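Local coordinates for hypothetical protein EF2904 (Enterococcus faecalis, PDB 2AZ4), which is of unknown function but carries a two-zinc metallo-beta-lactamase-type site and may act as an RNA-binding exonuclease, at residues Leu90-Leu95 with Val165-Tyr170; Thr187-Leu192 with Met214-Ser219; Arg277-Glu282 with Asp327-Val332; Glu296-Tyr301 with Leu314-Asp319. All coordinates share one frame; numbering follows the deposited sequence.

Contact 1: residues Leu90-Leu95 with Val165-Tyr170; sequences LSHAHL and VDHDAY. With ZN (zinc ion), chain C.
Two loops meet here around one zinc ion, and the metal bonds come first. His92 NE2 sits 2.3 Å from the zinc, His94 ND1 also 2.3 Å, and His167 NE2 2.2 Å; two waters and Asp189 OD2 bring the ligands to six. The rings press together: His167 turns its edge toward the face of His92 in an offset edge-to-face pair, the planes at 88°. His94 binds through the nitrogen next to CG, so its NE2 points away from the zinc.

The apolar part rests on one methyl. Ala169 CB lies over a face of the His94 ring, 3.6 Å from its NE2, and at the edge of the His92 ring, 3.7 Å from CD2.

Hydrogen bonds occupy the remaining ring nitrogens. His92 ND1 donates in its ring plane to Ser91 OG at 2.6 Å, His167 ND1 is held by Gly381 O, and His94 NE2 donates to a water that passes on to Asp168 O. Asp168 OD1 lies near the His94 plane, 3.2 Å from CE1, and stands over a face of His167. With each second nitrogen acting as donor, the metal-facing one presumably offers its lone pair to the zinc, which would polarise the bound waters.

Contact 2: residues Thr187-Leu192 with Met214-Ser219; sequences TGDLRL and MMEGVS. With ZN (zinc ion), chain C; ZN (zinc ion), chain D.
Polar groups are satisfied in sequence from strand 212-216 to the metals. Thr187 N gives a nearly straight bond to Met214 O, 2.9 Å and almost along the C=O axis. The Thr187 hydroxyl, held between backbone N and carbonyl carbon (chi1 60°), works twice: OG1 accepts from Glu216 N at 3.3 Å and donates to Gly188 O at 2.8 Å, tying the side chain to the next peptide. Thr187 CG2 packs on Met215 CB.

Glu216 folds back over Gly188, its chain bent at chi2 (129°), and splits its carboxylate between the two segments. OE1 uses its anti lone pair for Leu190 N at 3.0 Å and is also hydrogen-bonded to His382. OE2 is met from above the carboxylate plane by Val218 N at 3.2 Å, which fixes the carboxylate from its own segment. The Thr187 hydroxyl on Gly188 O and Glu216 OE1 on Leu190 N hold the backbone before and after Asp189, whose OD2 bridges the metals, 2.4 Å from one zinc and 2.2 Å from the other. Glu216 OE1 lies 4.0 Å from Asp189 OD1, a like-charge approach that the zinc ions probably ease. His92, His94 and His167 complete the protein ligands of the first zinc, and Asp96, His97 and His404 those of the second. An aspartate oxygen bridging two metals is characteristic of dinuclear MBL-fold hydrolases such as glyoxalase II, RNase Z and RNase J.

Contact 3: residues Arg277-Glu282 with Asp327-Val332; sequences RTVVLE and DYLWQV
Strands 278-282 and 328-331 run parallel, their axes 18° apart, and the tight part of the contact is the ladder between them. Leu329 N donates to Thr278 O at 3.1 Å, Val280 N to Leu329 O at 3.0 Å, and Gln331 N to Val280 O at 2.9 Å, the last nearly along the C=O axis. Where the backbone ladder stops, a side chain continues it: Gln331, extended with CG anti to its backbone N (chi1 172°), brings OE1 to 2.9 Å from Glu282 N. At the other end, Arg277 stretches across the neighbouring strand so that NH1 meets Tyr328 O at 3.0 Å, with the oxygen in the guanidinium plane but the donor above the carbonyl plane, while NH2 is bound by Arg254 O.

Side chains are closest on the face of Thr278, Val280, Tyr328 and Trp330, where Val280 CG2 presses to 3.4 Å from Tyr328 CD1. Thr278 lies alongside the tyrosine, pointing the same way. On the opposite face the fit is looser, with Val279 CG2 and Leu329 CD2 4.3 Å apart. Solvent reaches the start of the pair: Asp327 is exposed and turns away, and Thr278 and Tyr328 are partly exposed.

Both strands are interior to a parallel six-stranded sheet, between strands 298-300 and 256-260. Helix 265-274 covers Val279, Leu281, Leu329 and Gln331, helix 318-323 lays Leu321 against Val280, Tyr328 and Trp330, and Glu282 sits at the N-cap of helix 283-293, with OE1 on Met285 N and OE2 on Asn284 ND2.

Contact 4: residues Glu296-Tyr301 with Leu314-Asp319; sequences EVRYYY and LEIPYD
Tyr299 lays one face of its ring against the 314-319 backbone, with Glu315 CA 3.8 Å above the plane and displaced toward the rim. Val297 O and Tyr301 CE2 lie at the edge of that ring, in its plane, and Leu314 CB touches it at CE2, 3.7 Å away. Tyr301 instead meets Glu315 with its edge: CD2 stands 3.7 Å from Glu315 OE2, ring and carboxylate planes at 90°. Tyr300 and Tyr318 point the same way with planes 17° apart, but slid so far that they barely overlap. Each hydroxyl is held outside the contact, Tyr299 by Asn311 O, Tyr300 by Gln331 O, Tyr301 by Ile307 N and Tyr318 by Asn338 ND2.

Strand 298-300 is an outermost strand of the parallel sheet, and the segment leading into helix 318-323 runs along it in roughly the same direction, joined by a single beta bridge at Tyr299 and Glu315. Tyr299 N donates to Leu314 O at 3.1 Å; Ile316 N returns a straighter bond to Tyr299 O at 2.8 Å.

Ile316 CD1 packs on the aliphatic part of Arg298, 4.0 Å from CD. The Leu314 side chain crosses that of the exposed Glu296 at about a right angle, its CD1 nearest to OE2. Beyond the bridge, one water accepts from Tyr301 N and donates to Glu315 OE2 and to Ile316 O, and a second links Tyr318 N with Tyr301 O.

In the fold
From the N terminus, contact 1 closes the long loop from 90-95 to 165-170 and joins the loops that follow strands 85-89 and 158-164, which belong to two different mixed sheets. Contact 2 follows in series, closing a short excursion through helix 197-207. The two touch, sharing a zinc ion and two waters, and Asp166 forms a salt bridge with Arg191. Contact 3, 25 Å or more away between centres, lies in the separate parallel sheet and closes 277-332 around helix 283-293, strand 298-300 and helix 318-323. Within that span contact 4 closes the short loop between 301 and 314; strand 298-300 pairs with 278-282, so contact 4 lies at the sheet edge and contact 3 one strand further in.

Contact 1: residues Leu90-Leu95 with Val165-Tyr170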
# COMPACT_ATOMS: atom_id res chain seq x y z
N LEU A 90 -6.40 -6.77 -6.87
CA LEU A 90 -5.35 -6.07 -6.16
C LEU A 90 -5.97 -5.13 -5.13
O LEU A 90 -6.66 -4.17 -5.49
CB LEU A 90 -4.50 -5.32 -7.20
CG LEU A 90 -3.33 -4.44 -6.88
CD1 LEU A 90 -2.30 -5.10 -5.94
CD2 LEU A 90 -2.69 -3.94 -8.20
N SER A 91 -5.74 -5.42 -3.85
CA SER A 91 -6.35 -4.68 -2.76
C SER A 91 -5.95 -3.21 -2.81
O SER A 91 -6.79 -2.34 -2.63
CB SER A 91 -6.03 -5.32 -1.39
OG SER A 91 -4.71 -5.05 -0.91
N HIS A 92 -4.66 -2.95 -3.02
CA HIS A 92 -4.12 -1.59 -3.08
C HIS A 92 -2.71 -1.57 -3.71
O HIS A 92 -2.12 -2.61 -3.98
CB HIS A 92 -4.15 -0.90 -1.71
CG HIS A 92 -3.27 -1.53 -0.67
ND1 HIS A 92 -3.41 -2.84 -0.26
CD2 HIS A 92 -2.25 -1.03 0.07
CE1 HIS A 92 -2.53 -3.11 0.69
NE2 HIS A 92 -1.80 -2.03 0.89
N ALA A 93 -2.18 -0.36 -3.91
CA ALA A 93 -0.95 -0.14 -4.67
C ALA A 93 0.39 -0.51 -3.99
O ALA A 93 1.41 -0.71 -4.69
CB ALA A 93 -0.90 1.30 -5.15
N HIS A 94 0.39 -0.60 -2.67
CA HIS A 94 1.63 -0.85 -1.93
C HIS A 94 2.45 -1.99 -2.52
O HIS A 94 1.89 -2.97 -3.00
CB HIS A 94 1.37 -1.02 -0.42
CG HIS A 94 1.08 0.28 0.27
ND1 HIS A 94 0.46 0.35 1.50
CD2 HIS A 94 1.36 1.56 -0.08
CE1 HIS A 94 0.34 1.61 1.86
NE2 HIS A 94 0.88 2.37 0.93
N LEU A 95 3.76 -1.83 -2.49
CA LEU A 95 4.70 -2.75 -3.14
C LEU A 95 4.51 -4.24 -2.77
O LEU A 95 4.60 -5.13 -3.64
CB LEU A 95 6.14 -2.31 -2.79
CG LEU A 95 7.32 -2.89 -3.56
CD1 LEU A 95 7.26 -2.55 -5.06
CD2 LEU A 95 8.65 -2.44 -2.93
N VAL A 165 -11.81 0.49 1.78
CA VAL A 165 -11.42 0.34 3.15
C VAL A 165 -10.42 1.46 3.48
O VAL A 165 -9.71 1.91 2.59
CB VAL A 165 -10.88 -1.09 3.29
CG1 VAL A 165 -9.39 -1.16 3.51
CG2 VAL A 165 -11.79 -1.94 4.16
N ASP A 166 -10.39 1.91 4.73
CA ASP A 166 -9.51 2.99 5.17
C ASP A 166 -8.08 2.43 5.33
O ASP A 166 -7.86 1.46 6.07
CB ASP A 166 -10.12 3.57 6.47
CG ASP A 166 -9.19 4.49 7.27
OD1 ASP A 166 -8.12 4.91 6.77
OD2 ASP A 166 -9.55 4.78 8.46
N HIS A 167 -7.14 2.99 4.58
CA HIS A 167 -5.72 2.59 4.66
C HIS A 167 -4.90 3.82 4.20
O HIS A 167 -5.46 4.76 3.64
CB HIS A 167 -5.47 1.33 3.80
CG HIS A 167 -4.08 0.77 3.90
ND1 HIS A 167 -3.43 0.57 5.10
CD2 HIS A 167 -3.23 0.32 2.94
CE1 HIS A 167 -2.22 0.07 4.87
NE2 HIS A 167 -2.08 -0.11 3.57
N ASP A 168 -3.60 3.85 4.46
CA ASP A 168 -2.80 5.00 4.05
C ASP A 168 -2.46 4.99 2.55
O ASP A 168 -1.82 5.93 2.09
CB ASP A 168 -1.54 5.17 4.94
CG ASP A 168 -0.62 3.97 4.89
OD1 ASP A 168 -1.08 2.91 4.43
OD2 ASP A 168 0.57 4.06 5.29
N ALA A 169 -2.84 3.93 1.82
CA ALA A 169 -2.85 3.98 0.35
C ALA A 169 -4.26 4.36 -0.06
O ALA A 169 -5.22 3.66 0.30
CB ALA A 169 -2.50 2.62 -0.28
N TYR A 170 -4.39 5.47 -0.77
CA TYR A 170 -5.68 5.88 -1.33
C TYR A 170 -6.15 4.82 -2.34
O TYR A 170 -5.34 4.24 -3.05
CB TYR A 170 -5.59 7.26 -1.99
CG TYR A 170 -6.94 7.85 -2.34
CD1 TYR A 170 -7.83 8.25 -1.34
CD2 TYR A 170 -7.33 7.98 -3.68
CE1 TYR A 170 -9.09 8.77 -1.66
CE2 TYR A 170 -8.60 8.51 -4.01
CZ TYR A 170 -9.46 8.90 -2.99
OH TYR A 170 -10.70 9.42 -3.30
ZN ZN C . -0.51 -1.40 2.67
O HOH W 1 -4.14 1.75 -3.61
O HOH W 2 0.78 5.21 1.45
O HOH W 3 0.95 -1.15 4.30
O HOH W 4 1.40 -2.66 2.31

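Contact 2: residues Thr187-Leu192 with Met214-Ser219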
# COMPACT_ATOMS: atom_id res chain seq x y z
N THR A 187 -9.46 -8.93 3.93
CA THR A 187 -9.49 -7.53 4.40
C THR A 187 -8.59 -6.59 3.61
O THR A 187 -8.82 -5.38 3.60
CB THR A 187 -9.10 -7.39 5.91
OG1 THR A 187 -7.77 -7.88 6.11
CG2 THR A 187 -10.07 -8.14 6.79
N GLY A 188 -7.56 -7.15 2.99
CA GLY A 188 -6.44 -6.35 2.50
C GLY A 188 -5.79 -5.75 3.72
O GLY A 188 -5.83 -6.34 4.82
N ASP A 189 -5.17 -4.58 3.55
CA ASP A 189 -4.67 -3.78 4.65
C ASP A 189 -5.70 -2.73 5.01
O ASP A 189 -6.33 -2.18 4.11
CB ASP A 189 -3.40 -3.06 4.21
CG ASP A 189 -2.21 -3.95 4.11
OD1 ASP A 189 -2.30 -5.18 4.35
OD2 ASP A 189 -1.14 -3.41 3.80
N LEU A 190 -5.84 -2.43 6.31
CA LEU A 190 -6.88 -1.51 6.80
C LEU A 190 -6.72 -0.99 8.23
O LEU A 190 -5.98 -1.54 9.03
CB LEU A 190 -8.29 -2.07 6.66
CG LEU A 190 -8.78 -3.50 6.99
CD1 LEU A 190 -7.95 -4.38 7.90
CD2 LEU A 190 -10.23 -3.48 7.39
N ARG A 191 -7.47 0.06 8.53
CA ARG A 191 -7.37 0.73 9.84
C ARG A 191 -8.69 1.41 10.13
O ARG A 191 -9.58 1.43 9.28
CB ARG A 191 -6.22 1.76 9.83
CG ARG A 191 -6.43 2.87 8.78
CD ARG A 191 -5.32 3.93 8.83
NE ARG A 191 -5.41 4.85 7.70
CZ ARG A 191 -4.55 5.84 7.47
NH1 ARG A 191 -3.52 6.05 8.26
NH2 ARG A 191 -4.72 6.63 6.42
N LEU A 192 -8.81 1.97 11.33
CA LEU A 192 -10.01 2.69 11.75
C LEU A 192 -9.70 4.12 12.21
O LEU A 192 -10.58 4.80 12.78
CB LEU A 192 -10.68 1.92 12.91
CG LEU A 192 -11.61 0.75 12.52
CD1 LEU A 192 -12.09 -0.01 13.75
CD2 LEU A 192 -12.82 1.29 11.73
N MET A 214 -10.17 -13.64 6.15
CA MET A 214 -8.73 -13.59 5.93
C MET A 214 -8.25 -12.17 6.23
O MET A 214 -8.45 -11.26 5.43
CB MET A 214 -8.38 -14.04 4.49
CG MET A 214 -8.73 -15.53 4.21
SD MET A 214 -8.87 -16.05 2.48
CE MET A 214 -10.30 -15.10 1.99
N MET A 215 -7.63 -11.99 7.39
CA MET A 215 -7.36 -10.66 7.96
C MET A 215 -5.91 -10.39 8.32
O MET A 215 -5.25 -11.22 8.97
CB MET A 215 -8.27 -10.44 9.19
CG MET A 215 -8.01 -9.15 9.98
SD MET A 215 -9.35 -8.91 11.17
CE MET A 215 -8.85 -7.37 11.94
N GLU A 216 -5.42 -9.21 7.93
CA GLU A 216 -4.09 -8.74 8.29
C GLU A 216 -3.87 -8.63 9.81
O GLU A 216 -4.83 -8.45 10.59
CB GLU A 216 -3.79 -7.39 7.63
CG GLU A 216 -4.66 -6.26 8.14
CD GLU A 216 -3.84 -5.06 8.57
OE1 GLU A 216 -3.91 -4.02 7.88
OE2 GLU A 216 -3.13 -5.14 9.61
N GLY A 217 -2.61 -8.76 10.21
CA GLY A 217 -2.20 -8.62 11.60
C GLY A 217 -0.87 -7.91 11.70
O GLY A 217 0.04 -8.36 12.41
N VAL A 218 -0.75 -6.80 10.99
CA VAL A 218 0.53 -6.09 10.92
C VAL A 218 0.93 -5.47 12.28
O VAL A 218 2.03 -5.74 12.79
CB VAL A 218 0.55 -5.04 9.79
CG1 VAL A 218 1.83 -4.23 9.81
CG2 VAL A 218 0.37 -5.74 8.43
N SER A 219 0.03 -4.69 12.87
CA SER A 219 0.41 -3.93 14.06
C SER A 219 0.80 -4.81 15.26
O SER A 219 1.65 -4.42 16.06
CB SER A 219 -0.68 -2.95 14.48
OG SER A 219 -1.82 -3.64 14.97
ZN ZN C . -0.51 -1.40 2.67
ZN ZN D . 0.67 -4.65 3.31
O HOH W 3 0.95 -1.15 4.30
O HOH W 4 1.40 -2.66 2.31
O HOH W 5 1.82 -3.62 5.07

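Contact 3: residues Arg277-Glu282 with Asp327-Val332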
# COMPACT_ATOMS: atom_id res chain seq x y z
N ARG A 277 0.75 28.10 5.78
CA ARG A 277 1.63 28.52 4.68
C ARG A 277 1.19 27.87 3.38
O ARG A 277 0.73 26.73 3.39
CB ARG A 277 3.09 28.10 4.92
CG ARG A 277 3.80 28.79 6.05
CD ARG A 277 5.20 28.28 6.13
NE ARG A 277 5.92 28.75 7.30
CZ ARG A 277 7.25 28.87 7.37
NH1 ARG A 277 8.02 28.52 6.33
NH2 ARG A 277 7.80 29.32 8.48
N THR A 278 1.37 28.60 2.27
CA THR A 278 1.18 28.05 0.94
C THR A 278 2.04 26.80 0.75
O THR A 278 3.24 26.85 0.92
CB THR A 278 1.60 29.05 -0.15
OG1 THR A 278 0.83 30.25 -0.02
CG2 THR A 278 1.40 28.46 -1.54
N VAL A 279 1.40 25.71 0.35
CA VAL A 279 2.10 24.45 0.11
C VAL A 279 2.64 24.40 -1.31
O VAL A 279 1.95 24.81 -2.24
CB VAL A 279 1.15 23.25 0.34
CG1 VAL A 279 1.87 21.93 0.08
CG2 VAL A 279 0.62 23.28 1.77
N VAL A 280 3.86 23.87 -1.45
CA VAL A 280 4.49 23.64 -2.76
C VAL A 280 4.98 22.19 -2.81
O VAL A 280 5.76 21.76 -1.97
CB VAL A 280 5.67 24.63 -3.04
CG1 VAL A 280 6.15 24.53 -4.47
CG2 VAL A 280 5.23 26.06 -2.76
N LEU A 281 4.51 21.44 -3.79
CA LEU A 281 4.89 20.03 -3.89
C LEU A 281 5.88 19.79 -5.05
O LEU A 281 5.97 20.59 -5.98
CB LEU A 281 3.65 19.13 -4.06
CG LEU A 281 2.54 19.09 -2.98
CD1 LEU A 281 1.41 18.08 -3.26
CD2 LEU A 281 3.12 18.81 -1.59
N GLU A 282 6.61 18.68 -4.98
CA GLU A 282 7.40 18.23 -6.12
C GLU A 282 6.40 17.97 -7.25
O GLU A 282 5.28 17.58 -6.98
CB GLU A 282 8.19 16.97 -5.74
CG GLU A 282 9.08 16.43 -6.86
CD GLU A 282 8.32 15.46 -7.75
OE1 GLU A 282 7.33 14.89 -7.25
OE2 GLU A 282 8.67 15.26 -8.93
N ASP A 327 6.92 31.90 3.79
CA ASP A 327 5.77 31.81 2.89
C ASP A 327 5.36 30.40 2.54
O ASP A 327 4.17 30.14 2.31
CB ASP A 327 6.01 32.56 1.58
CG ASP A 327 6.00 34.08 1.76
OD1 ASP A 327 6.06 34.60 2.89
OD2 ASP A 327 5.96 34.77 0.73
N TYR A 328 6.32 29.48 2.46
CA TYR A 328 6.00 28.14 1.99
C TYR A 328 6.25 27.03 2.98
O TYR A 328 7.20 27.08 3.77
CB TYR A 328 6.76 27.83 0.70
CG TYR A 328 6.54 28.86 -0.37
CD1 TYR A 328 5.30 28.97 -1.00
CD2 TYR A 328 7.56 29.73 -0.74
CE1 TYR A 328 5.07 29.94 -1.98
CE2 TYR A 328 7.36 30.70 -1.72
CZ TYR A 328 6.12 30.79 -2.33
OH TYR A 328 5.92 31.72 -3.30
N LEU A 329 5.41 25.99 2.89
CA LEU A 329 5.74 24.69 3.39
C LEU A 329 5.95 23.89 2.11
O LEU A 329 5.03 23.75 1.31
CB LEU A 329 4.58 24.11 4.21
CG LEU A 329 4.71 22.61 4.51
CD1 LEU A 329 5.75 22.32 5.62
CD2 LEU A 329 3.37 21.95 4.84
N TRP A 330 7.16 23.39 1.88
CA TRP A 330 7.43 22.66 0.64
C TRP A 330 7.97 21.24 0.79
O TRP A 330 8.59 20.90 1.78
CB TRP A 330 8.28 23.47 -0.33
CG TRP A 330 9.69 23.90 0.13
CD1 TRP A 330 9.99 24.97 0.91
CD2 TRP A 330 10.94 23.30 -0.24
NE1 TRP A 330 11.37 25.07 1.07
CE2 TRP A 330 11.97 24.05 0.38
CE3 TRP A 330 11.30 22.18 -1.02
CZ2 TRP A 330 13.34 23.73 0.24
CZ3 TRP A 330 12.68 21.85 -1.16
CH2 TRP A 330 13.67 22.64 -0.55
N GLN A 331 7.70 20.42 -0.21
CA GLN A 331 8.05 19.01 -0.14
C GLN A 331 9.49 18.84 -0.61
O GLN A 331 9.81 19.07 -1.78
CB GLN A 331 7.09 18.20 -1.03
CG GLN A 331 7.45 16.71 -1.20
CD GLN A 331 6.57 15.99 -2.23
OE1 GLN A 331 5.94 16.63 -3.05
NE2 GLN A 331 6.55 14.63 -2.19
N VAL A 332 10.38 18.44 0.30
CA VAL A 332 11.78 18.19 -0.11
C VAL A 332 11.98 16.69 -0.33
O VAL A 332 11.58 15.89 0.52
CB VAL A 332 12.81 18.76 0.91
CG1 VAL A 332 12.55 18.20 2.32
CG2 VAL A 332 14.26 18.50 0.48
O HOH W 6 6.77 12.84 -4.67

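Contact 4: residues Glu296-Tyr301 with Leu314-Asp319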
# COMPACT_ATOMS: atom_id res chain seq x y z
N GLU A 296 -5.29 21.64 -7.69
CA GLU A 296 -4.17 22.32 -8.31
C GLU A 296 -3.39 23.02 -7.23
O GLU A 296 -3.93 23.88 -6.53
CB GLU A 296 -4.64 23.28 -9.39
CG GLU A 296 -5.21 22.56 -10.60
CD GLU A 296 -5.21 23.41 -11.83
OE1 GLU A 296 -6.31 23.75 -12.31
OE2 GLU A 296 -4.11 23.73 -12.33
N VAL A 297 -2.15 22.60 -7.06
CA VAL A 297 -1.29 23.16 -6.04
C VAL A 297 -0.02 23.67 -6.72
O VAL A 297 0.33 23.19 -7.80
CB VAL A 297 -0.98 22.09 -4.93
CG1 VAL A 297 -0.17 20.89 -5.50
CG2 VAL A 297 -0.25 22.70 -3.74
N ARG A 298 0.67 24.61 -6.09
CA ARG A 298 2.00 25.06 -6.53
C ARG A 298 3.00 23.92 -6.46
O ARG A 298 2.84 22.97 -5.67
CB ARG A 298 2.47 26.30 -5.73
CG ARG A 298 1.69 27.57 -6.07
CD ARG A 298 1.88 28.65 -4.99
NE ARG A 298 0.99 29.79 -5.23
CZ ARG A 298 -0.31 29.84 -4.92
NH1 ARG A 298 -0.94 28.80 -4.36
NH2 ARG A 298 -1.00 30.94 -5.20
N TYR A 299 4.02 23.97 -7.31
CA TYR A 299 4.95 22.86 -7.43
C TYR A 299 6.31 23.33 -7.92
O TYR A 299 6.43 24.42 -8.44
CB TYR A 299 4.42 21.82 -8.42
CG TYR A 299 4.26 22.37 -9.82
CD1 TYR A 299 5.29 22.26 -10.77
CD2 TYR A 299 3.08 23.01 -10.21
CE1 TYR A 299 5.13 22.77 -12.05
CE2 TYR A 299 2.92 23.54 -11.47
CZ TYR A 299 3.93 23.38 -12.40
OH TYR A 299 3.75 23.92 -13.66
N TYR A 300 7.31 22.47 -7.75
CA TYR A 300 8.63 22.67 -8.35
C TYR A 300 9.05 21.36 -9.00
O TYR A 300 8.60 20.27 -8.60
CB TYR A 300 9.66 23.15 -7.32
CG TYR A 300 10.13 22.09 -6.38
CD1 TYR A 300 11.40 21.53 -6.50
CD2 TYR A 300 9.28 21.61 -5.36
CE1 TYR A 300 11.82 20.54 -5.63
CE2 TYR A 300 9.69 20.62 -4.49
CZ TYR A 300 10.95 20.08 -4.63
OH TYR A 300 11.36 19.09 -3.79
N TYR A 301 9.88 21.49 -10.02
CA TYR A 301 10.47 20.33 -10.69
C TYR A 301 11.75 19.90 -10.01
O TYR A 301 12.66 20.71 -9.80
CB TYR A 301 10.76 20.66 -12.14
CG TYR A 301 9.52 20.67 -12.98
CD1 TYR A 301 8.90 19.47 -13.34
CD2 TYR A 301 9.00 21.86 -13.47
CE1 TYR A 301 7.77 19.45 -14.13
CE2 TYR A 301 7.85 21.86 -14.27
CZ TYR A 301 7.25 20.63 -14.59
OH TYR A 301 6.13 20.59 -15.36
N LEU A 314 1.86 27.89 -12.10
CA LEU A 314 1.88 27.45 -10.71
C LEU A 314 3.25 26.92 -10.30
O LEU A 314 3.44 26.38 -9.20
CB LEU A 314 0.77 26.43 -10.45
CG LEU A 314 -0.65 27.04 -10.47
CD1 LEU A 314 -1.72 25.94 -10.41
CD2 LEU A 314 -0.83 28.05 -9.35
N GLU A 315 4.22 27.08 -11.20
CA GLU A 315 5.57 26.58 -10.92
C GLU A 315 6.28 27.60 -10.09
O GLU A 315 6.20 28.80 -10.38
CB GLU A 315 6.35 26.33 -12.20
CG GLU A 315 7.75 25.71 -11.94
CD GLU A 315 8.61 25.60 -13.19
OE1 GLU A 315 8.06 25.71 -14.31
OE2 GLU A 315 9.83 25.40 -13.05
N ILE A 316 6.96 27.12 -9.05
CA ILE A 316 7.85 27.94 -8.24
C ILE A 316 9.27 27.43 -8.51
O ILE A 316 9.51 26.21 -8.54
CB ILE A 316 7.55 27.81 -6.73
CG1 ILE A 316 6.05 27.95 -6.41
CG2 ILE A 316 8.44 28.77 -5.90
CD1 ILE A 316 5.42 29.34 -6.67
N PRO A 317 10.21 28.36 -8.80
CA PRO A 317 11.59 27.89 -8.99
C PRO A 317 12.16 27.29 -7.71
O PRO A 317 11.95 27.84 -6.62
CB PRO A 317 12.35 29.17 -9.36
CG PRO A 317 11.28 30.15 -9.81
CD PRO A 317 10.06 29.81 -9.00
N TYR A 318 12.86 26.16 -7.84
CA TYR A 318 13.58 25.57 -6.73
C TYR A 318 14.44 26.60 -5.95
O TYR A 318 14.47 26.62 -4.72
CB TYR A 318 14.45 24.42 -7.26
CG TYR A 318 15.33 23.73 -6.23
CD1 TYR A 318 14.81 23.25 -5.03
CD2 TYR A 318 16.69 23.53 -6.49
CE1 TYR A 318 15.61 22.58 -4.10
CE2 TYR A 318 17.51 22.88 -5.57
CZ TYR A 318 16.96 22.41 -4.38
OH TYR A 318 17.76 21.77 -3.47
N ASP A 319 15.13 27.45 -6.71
CA ASP A 319 15.98 28.52 -6.17
C ASP A 319 15.23 29.44 -5.20
O ASP A 319 15.76 29.84 -4.17
CB ASP A 319 16.58 29.31 -7.36
CG ASP A 319 17.54 30.40 -6.94
OD1 ASP A 319 18.52 30.08 -6.22
OD2 ASP A 319 17.32 31.57 -7.33
O HOH W 7 10.47 24.62 -10.38
O HOH W 8 12.98 23.87 -10.12